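Local coordinates for protein thiosulfate sulfurtransferase TUM1 (Saccharomyces cerevisiae, PDB 3UTN) that transfers sulfur as a persulfide from NFS1 to UBA4 in the pathway for 2-thiolation of the tRNA wobble uridine, and has thiosulfate sulfurtransferase activity, at residues Ala206-Ser211 with Ile279-Thr284; Ser287-Lys292 with Val303-Gly308. One frame throughout, in Å; residues are numbered along the deposited sequence.

Overall arrangement
How a rhodanese domain surrounds its reactive cysteine can be followed through two buried contacts of the C-terminal domain of TUM1, their centres about 6 Å apart. Contact 1 joins neighbouring parallel strands, 205-208 and 278-281, and the loops that leave them, one carrying the catalytic C282. Contact 2 lays helix 286-297, which follows that loop, against strand 303-306 on the other flank of strand 278-281. The backbone of C280 probably bonds to that of R304 and Y306, so strands from both contacts belong to one sheet. Their chemistry differs: main-chain hydrogen bonds and a water join the segments of contact 1, beside an ion pair internal to 206-211, whereas contact 2 is hydrocarbon packing with a single lysine whose charge is met by outside glutamates.

Contact 1. Residues Ala206-Ser211 with Ile279-Thr284; sequences AFDARS and ICSCGT
The guanidinium of R210 lies near the C282-G283 peptide, with the carboxylate carbon of D208 in its plane at one edge and W310 in cation-pi contact. Its stem does the touching: CG comes 3.2 Å from G283 N, and a bend at chi3 (-61°) folds the chain back to D208. The grip is side-on: R210 NE reaches D208 OD1 at 2.7 Å, while NH2 meets OD2 at 2.6 Å from above the carboxylate plane. OD1 also takes R210 N on its anti lone pair, closing an Asx turn. R210 NH1 and NH2 have further partners in E221 and the carbonyl of G229.

This pair stands where two parallel strands of the rhodanese fold open into loops, the second bearing C282, the persulfide-forming cysteine. Earlier along the strands, F207 N bonds to I279 O (2.6 Å) and S281 N to F207 O (2.7 Å); at their ends A209 N bonds to S281 O (2.6 Å). One water links the segments, donating to D208 OD2 (2.5 Å) and C282 O and accepting from S281 OG. With a leucine replacing D208, R210 would probably keep only its outside partners, its guanidinium less firmly fixed, and the water would lose an acceptor. A209 CB packs on C282 CB, 3.7 Å away.

Contact 2. Residues Ser287-Lys292 with Val303-Gly308; sequences SGVIIK and VRLYDG
K292 NZ, which is salt-bridged to both E296 and E184, ends a side chain that reaches across from the helix to the strand at V303. The chain runs extended from a CG anti to the backbone N (chi1 172°) and turns only at its last torsion (chi4 -62°), bringing CE within 3.2 Å of V303 O; NZ itself lies 3.5 Å from that oxygen at an angle too poor for a hydrogen bond. Along the way the methylenes serve as apolar surface. K292 CG and V303 CG1 press together at 3.5 Å, tight for two carbons, as the side chains slide past each other in opposite directions, and the K292 and L305 side chains cross at about a right angle, with K292 CD against L305 CB.

Nearer the helix start, L305 splits its branches: L305 CD1 drops onto the bare backbone of G288, 3.3 Å from G288 C, while L305 CD2 meets V289 CG2 at 3.6 Å. A CB on G288 would collide with CD1, so glycine lets the leucine in close. This is the return half of a beta-alpha-beta crossover, the helix running nearly antiparallel to the strand at 170°. W132, of the N-terminal rhodanese domain, touches V289, K292 and L305, bringing the two domains together here. With its charge probably balanced by two glutamates, K292 can lend its long aliphatic stem to this buried apolar interface.

Contact 1. Residues Ala206-Ser211 with Ile279-Thr284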
# COMPACT_ATOMS: atom_id res chain seq x y z
N ALA A 206 15.20 6.49 2.04
CA ALA A 206 13.91 7.13 2.00
C ALA A 206 13.50 7.15 0.55
O ALA A 206 14.11 7.81 -0.28
CB ALA A 206 13.98 8.53 2.59
N PHE A 207 12.48 6.37 0.25
CA PHE A 207 12.04 6.24 -1.11
C PHE A 207 10.70 6.85 -1.31
O PHE A 207 9.81 6.74 -0.47
CB PHE A 207 12.01 4.79 -1.54
CG PHE A 207 13.35 4.15 -1.50
CD1 PHE A 207 14.32 4.48 -2.43
CD2 PHE A 207 13.64 3.23 -0.51
CE1 PHE A 207 15.57 3.89 -2.37
CE2 PHE A 207 14.88 2.63 -0.45
CZ PHE A 207 15.85 2.96 -1.38
N ASP A 208 10.57 7.49 -2.45
CA ASP A 208 9.34 8.10 -2.81
C ASP A 208 8.80 7.31 -3.98
O ASP A 208 9.47 7.16 -4.99
CB ASP A 208 9.59 9.55 -3.17
CG ASP A 208 8.33 10.34 -3.18
OD1 ASP A 208 7.40 9.91 -3.88
OD2 ASP A 208 8.26 11.37 -2.50
N ALA A 209 7.60 6.79 -3.81
CA ALA A 209 6.99 5.91 -4.80
C ALA A 209 6.38 6.66 -5.96
O ALA A 209 5.91 6.04 -6.91
CB ALA A 209 5.95 5.02 -4.15
N ARG A 210 6.38 7.99 -5.88
CA ARG A 210 5.83 8.79 -6.96
C ARG A 210 6.70 8.64 -8.19
O ARG A 210 7.82 8.16 -8.10
CB ARG A 210 5.76 10.25 -6.58
CG ARG A 210 4.74 10.55 -5.49
CD ARG A 210 4.89 11.98 -5.05
NE ARG A 210 6.21 12.22 -4.49
CZ ARG A 210 6.90 13.34 -4.65
NH1 ARG A 210 6.39 14.34 -5.36
NH2 ARG A 210 8.10 13.46 -4.09
N SER A 211 6.16 9.05 -9.33
CA SER A 211 6.93 9.06 -10.55
C SER A 211 8.20 9.86 -10.31
O SER A 211 8.23 10.77 -9.47
CB SER A 211 6.13 9.70 -11.67
OG SER A 211 5.91 11.06 -11.38
N ILE A 279 12.28 4.38 4.71
CA ILE A 279 11.04 5.09 4.73
C ILE A 279 10.55 5.14 3.31
O ILE A 279 11.29 5.47 2.40
CB ILE A 279 11.18 6.50 5.31
CG1 ILE A 279 11.58 6.40 6.78
CG2 ILE A 279 9.89 7.27 5.13
CD1 ILE A 279 12.04 7.69 7.40
N CYS A 280 9.30 4.74 3.15
CA CYS A 280 8.65 4.90 1.89
C CYS A 280 7.61 5.97 2.02
O CYS A 280 6.94 6.08 3.04
CB CYS A 280 8.03 3.59 1.44
SG CYS A 280 9.34 2.42 1.07
N SER A 281 7.52 6.76 0.98
CA SER A 281 6.52 7.79 0.90
C SER A 281 6.10 7.79 -0.55
O SER A 281 6.69 7.10 -1.38
CB SER A 281 7.13 9.13 1.29
OG SER A 281 8.20 9.45 0.41
N CYS A 282 5.07 8.55 -0.84
CA CYS A 282 4.73 8.85 -2.21
C CYS A 282 4.01 10.15 -2.12
O CYS A 282 4.41 11.02 -1.34
CB CYS A 282 3.84 7.76 -2.81
SG CYS A 282 2.48 7.32 -1.73
N GLY A 283 2.94 10.30 -2.89
CA GLY A 283 2.16 11.52 -2.87
C GLY A 283 1.24 11.51 -1.68
O GLY A 283 1.07 12.53 -1.01
N THR A 284 0.67 10.34 -1.40
CA THR A 284 -0.46 10.23 -0.50
C THR A 284 -0.31 9.08 0.50
O THR A 284 -1.11 8.95 1.42
CB THR A 284 -1.76 10.02 -1.29
OG1 THR A 284 -1.69 8.78 -2.00
CG2 THR A 284 -1.98 11.13 -2.30
O HOH W 1 6.90 11.80 -0.39

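Contact 2. Residues Ser287-Lys292 with Val303-Gly308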
# COMPACT_ATOMS: atom_id res chain seq x y z
N SER A 287 0.75 4.51 -2.82
CA SER A 287 1.76 3.88 -3.65
C SER A 287 3.05 3.68 -2.87
O SER A 287 3.87 2.84 -3.22
CB SER A 287 2.00 4.68 -4.92
OG SER A 287 2.69 5.87 -4.64
N GLY A 288 3.23 4.47 -1.82
CA GLY A 288 4.36 4.29 -0.92
C GLY A 288 4.37 2.89 -0.34
O GLY A 288 5.42 2.30 -0.15
N VAL A 289 3.19 2.35 -0.07
CA VAL A 289 3.10 1.01 0.47
C VAL A 289 3.42 -0.01 -0.60
O VAL A 289 3.92 -1.09 -0.30
CB VAL A 289 1.73 0.71 1.08
CG1 VAL A 289 1.72 -0.71 1.62
CG2 VAL A 289 1.44 1.70 2.20
N ILE A 290 3.15 0.33 -1.85
CA ILE A 290 3.50 -0.55 -2.94
C ILE A 290 4.99 -0.81 -2.88
O ILE A 290 5.42 -1.97 -2.88
CB ILE A 290 3.14 0.04 -4.31
CG1 ILE A 290 1.64 0.33 -4.38
CG2 ILE A 290 3.59 -0.90 -5.42
CD1 ILE A 290 1.23 1.12 -5.60
N ILE A 291 5.78 0.25 -2.79
CA ILE A 291 7.23 0.07 -2.77
C ILE A 291 7.69 -0.45 -1.44
O ILE A 291 8.60 -1.25 -1.37
CB ILE A 291 8.01 1.32 -3.19
CG1 ILE A 291 7.79 2.50 -2.23
CG2 ILE A 291 7.64 1.69 -4.60
CD1 ILE A 291 8.83 3.59 -2.39
N LYS A 292 7.04 0.01 -0.37
CA LYS A 292 7.34 -0.47 0.95
C LYS A 292 7.23 -1.99 0.95
O LYS A 292 8.10 -2.70 1.43
CB LYS A 292 6.36 0.13 1.94
CG LYS A 292 6.46 -0.44 3.34
CD LYS A 292 5.46 0.26 4.23
CE LYS A 292 5.71 -0.11 5.67
NZ LYS A 292 5.53 -1.57 5.87
N VAL A 303 11.10 -1.07 7.05
CA VAL A 303 10.58 -0.16 6.08
C VAL A 303 9.35 0.41 6.72
O VAL A 303 8.48 -0.31 7.19
CB VAL A 303 10.22 -0.86 4.77
CG1 VAL A 303 9.86 0.17 3.72
CG2 VAL A 303 11.38 -1.71 4.31
N ARG A 304 9.30 1.73 6.78
CA ARG A 304 8.13 2.38 7.26
C ARG A 304 7.56 3.22 6.16
O ARG A 304 8.25 3.55 5.19
CB ARG A 304 8.45 3.23 8.47
CG ARG A 304 8.74 2.41 9.71
CD ARG A 304 9.02 3.34 10.87
NE ARG A 304 10.12 4.24 10.55
CZ ARG A 304 10.29 5.43 11.11
NH1 ARG A 304 9.42 5.88 12.00
NH2 ARG A 304 11.32 6.17 10.75
N LEU A 305 6.29 3.52 6.28
CA LEU A 305 5.65 4.38 5.34
C LEU A 305 5.52 5.73 5.97
O LEU A 305 4.95 5.87 7.06
CB LEU A 305 4.28 3.85 4.97
CG LEU A 305 3.56 4.78 4.00
CD1 LEU A 305 4.00 4.48 2.58
CD2 LEU A 305 2.07 4.61 4.15
N TYR A 306 6.05 6.73 5.30
CA TYR A 306 5.72 8.09 5.63
C TYR A 306 4.33 8.28 5.05
O TYR A 306 4.15 8.57 3.88
CB TYR A 306 6.71 9.07 5.03
CG TYR A 306 6.26 10.50 5.16
CD1 TYR A 306 5.49 10.90 6.25
CD2 TYR A 306 6.59 11.44 4.21
CE1 TYR A 306 5.07 12.20 6.38
CE2 TYR A 306 6.18 12.76 4.34
CZ TYR A 306 5.41 13.12 5.43
OH TYR A 306 4.99 14.41 5.57
N ASP A 307 3.33 8.09 5.91
CA ASP A 307 1.97 8.05 5.45
C ASP A 307 1.55 9.40 4.91
O ASP A 307 1.01 9.49 3.81
CB ASP A 307 1.05 7.61 6.58
CG ASP A 307 -0.35 7.35 6.11
OD1 ASP A 307 -0.55 7.06 4.92
OD2 ASP A 307 -1.26 7.43 6.95
N GLY A 308 1.85 10.46 5.66
CA GLY A 308 1.54 11.82 5.23
C GLY A 308 2.04 12.02 3.82
O GLY A 308 1.37 12.65 2.99